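Local coordinates for CBS domain containing membrane protein (Sphaerobacter thermophilus, PDB 4ESY) that is of uncharacterised function but probably acts as a regulatory, possibly nucleotide-sensing, module, being the C-terminal CBS-domain portion of a predicted membrane protein, at residues K42-H47 against I65-F70. Sequence-based numbering, arbitrary orientation.
Sequences KTMLEH and ITESDF
Met44, present as selenomethionine, is the one residue of the helical segment 42-47 that reaches deep into 65-70. An extended chain, with CG anti to the carbonyl carbon (chi1 -73°), carries its terminal methyl to the backbone of Ile65 and Thr66. There CE rests 3.4 Å from Ile65 O and also meets the Ile65 side chain, 3.9 Å from CG2. Farther back, SE passes alongside the aliphatic part of Glu67, 4.3 Å from CG. The same atom approaches the Phe70 ring obliquely, 4.4 Å from CE2, and Phe77, set edge-to-face against Phe70, also touches Met44. The contact is buried and made by van der Waals packing of Met44 on side chains and backbone; Glu67 OE2 forms a salt bridge with a basic side chain of a neighbouring chain. Farther along the segment, the His47 ring turns back on Thr43 O, its ND1 bonding at 3.0 Å while its backbone N reaches the same oxygen from the opposite face of the carbonyl plane. Within 65-70, Thr66 N bonds to Asp69 OD2 at 2.8 Å, from above the carboxylate plane, while Asp69 OD1 pairs with Arg72. Met44 thus packs helix 37-46 against the turn after strand 61-64, where Thr66 to Asp69 matches the Thr/Ser-x-x-Asp motif of many nucleotide-binding CBS domains, whose Asp typically holds the ribose and Thr/Ser the phosphate; nucleotide binding by this CBS motif is not established.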
loop_
_atom_site.group_PDB
_atom_site.type_symbol
_atom_site.label_atom_id
_atom_site.label_comp_id
_atom_site.label_asym_id
_atom_site.label_seq_id
_atom_site.Cartn_x
_atom_site.Cartn_y
_atom_site.Cartn_z
ATOM N N LYS B 42 15.497 -9.051 -3.628
ATOM C CA LYS B 42 15.218 -10.465 -3.500
ATOM C C LYS B 42 14.449 -10.822 -2.217
ATOM O O LYS B 42 13.475 -11.567 -2.263
ATOM C CB LYS B 42 16.505 -11.277 -3.563
ATOM C CG LYS B 42 16.230 -12.772 -3.564
ATOM C CD LYS B 42 17.502 -13.606 -3.719
ATOM C CE LYS B 42 17.171 -15.098 -3.720
ATOM N NZ LYS B 42 18.381 -15.908 -3.439
ATOM N N THR B 43 14.909 -10.301 -1.086
ATOM C CA THR B 43 14.248 -10.479 0.202
ATOM C C THR B 43 12.815 -9.972 0.171
ATOM O O THR B 43 11.887 -10.692 0.554
ATOM C CB THR B 43 15.020 -9.744 1.312
ATOM O OG1 THR B 43 16.346 -10.263 1.356
ATOM C CG2 THR B 43 14.360 -9.951 2.659
HETATM N N MSE B 44 12.626 -8.765 -0.332
HETATM C CA MSE B 44 11.290 -8.120 -0.339
HETATM C C MSE B 44 10.300 -8.856 -1.229
HETATM O O MSE B 44 9.125 -9.019 -0.881
HETATM C CB MSE B 44 11.382 -6.664 -0.824
HETATM C CG MSE B 44 12.026 -5.657 0.179
HETATM SE SE MSE B 44 12.120 -3.918 -0.789
HETATM C CE MSE B 44 12.361 -2.788 0.745
ATOM N N LEU B 45 10.780 -9.268 -2.396
ATOM C CA LEU B 45 9.968 -10.052 -3.303
ATOM C C LEU B 45 9.691 -11.474 -2.772
ATOM O O LEU B 45 8.587 -11.973 -2.931
ATOM C CB LEU B 45 10.596 -10.103 -4.708
ATOM C CG LEU B 45 10.580 -8.808 -5.526
ATOM C CD1 LEU B 45 11.356 -9.053 -6.799
ATOM C CD2 LEU B 45 9.135 -8.373 -5.850
ATOM N N GLU B 46 10.678 -12.130 -2.158
ATOM C CA GLU B 46 10.431 -13.466 -1.564
ATOM C C GLU B 46 9.320 -13.382 -0.526
ATOM O O GLU B 46 8.470 -14.243 -0.455
ATOM C CB GLU B 46 11.672 -14.051 -0.861
ATOM C CG GLU B 46 12.856 -14.396 -1.751
ATOM C CD GLU B 46 13.059 -15.885 -1.949
ATOM O OE1 GLU B 46 13.866 -16.243 -2.840
ATOM O OE2 GLU B 46 12.422 -16.693 -1.227
ATOM N N HIS B 47 9.341 -12.327 0.277
ATOM C CA HIS B 47 8.369 -12.176 1.358
ATOM C C HIS B 47 7.127 -11.331 1.050
ATOM O O HIS B 47 6.278 -11.122 1.927
ATOM C CB HIS B 47 9.094 -11.661 2.613
ATOM C CG HIS B 47 10.129 -12.612 3.114
ATOM N ND1 HIS B 47 11.482 -12.403 2.956
ATOM C CD2 HIS B 47 10.009 -13.806 3.738
ATOM C CE1 HIS B 47 12.148 -13.423 3.469
ATOM N NE2 HIS B 47 11.276 -14.286 3.954
ATOM N N ILE B 65 13.707 1.065 4.646
ATOM C CA ILE B 65 13.906 1.108 3.197
ATOM C C ILE B 65 12.626 0.593 2.545
ATOM O O ILE B 65 11.981 -0.329 3.074
ATOM C CB ILE B 65 15.163 0.257 2.803
ATOM C CG1 ILE B 65 15.559 0.413 1.317
ATOM C CG2 ILE B 65 14.965 -1.212 3.157
ATOM C CD1 ILE B 65 16.925 -0.347 0.969
ATOM N N THR B 66 12.254 1.220 1.428
ATOM C CA THR B 66 11.066 0.853 0.666
ATOM C C THR B 66 11.425 0.722 -0.808
ATOM O O THR B 66 12.545 1.108 -1.239
ATOM C CB THR B 66 10.024 1.972 0.679
ATOM O OG1 THR B 66 10.591 3.114 0.013
ATOM C CG2 THR B 66 9.610 2.336 2.104
ATOM N N GLU B 67 10.483 0.202 -1.587
ATOM C CA GLU B 67 10.725 0.040 -3.022
ATOM C C GLU B 67 11.093 1.366 -3.674
ATOM O O GLU B 67 11.989 1.395 -4.512
ATOM C CB GLU B 67 9.518 -0.569 -3.714
ATOM C CG GLU B 67 9.111 -1.937 -3.143
ATOM C CD GLU B 67 7.665 -2.322 -3.516
ATOM O OE1 GLU B 67 6.826 -1.421 -3.740
ATOM O OE2 GLU B 67 7.365 -3.538 -3.582
ATOM N N SER B 68 10.436 2.456 -3.253
ATOM C CA SER B 68 10.621 3.737 -3.899
ATOM C C SER B 68 12.023 4.270 -3.633
ATOM O O SER B 68 12.559 5.037 -4.436
ATOM C CB SER B 68 9.561 4.757 -3.426
ATOM O OG SER B 68 9.597 4.880 -2.014
ATOM N N ASP B 69 12.628 3.832 -2.529
ATOM C CA ASP B 69 13.989 4.266 -2.217
ATOM C C ASP B 69 15.008 3.861 -3.272
ATOM O O ASP B 69 16.023 4.525 -3.426
ATOM C CB ASP B 69 14.457 3.747 -0.847
ATOM C CG ASP B 69 13.741 4.425 0.311
ATOM O OD1 ASP B 69 13.407 5.643 0.210
ATOM O OD2 ASP B 69 13.496 3.717 1.325
ATOM N N PHE B 70 14.748 2.764 -3.980
ATOM C CA PHE B 70 15.656 2.325 -5.048
ATOM C C PHE B 70 15.847 3.458 -6.068
ATOM O O PHE B 70 16.925 3.626 -6.616
ATOM C CB PHE B 70 15.093 1.067 -5.728
ATOM C CG PHE B 70 15.348 -0.193 -4.984
ATOM C CD1 PHE B 70 16.077 -1.215 -5.584
ATOM C CD2 PHE B 70 14.872 -0.367 -3.663
ATOM C CE1 PHE B 70 16.337 -2.417 -4.909
ATOM C CE2 PHE B 70 15.123 -1.578 -2.969
ATOM C CZ PHE B 70 15.848 -2.600 -3.599
#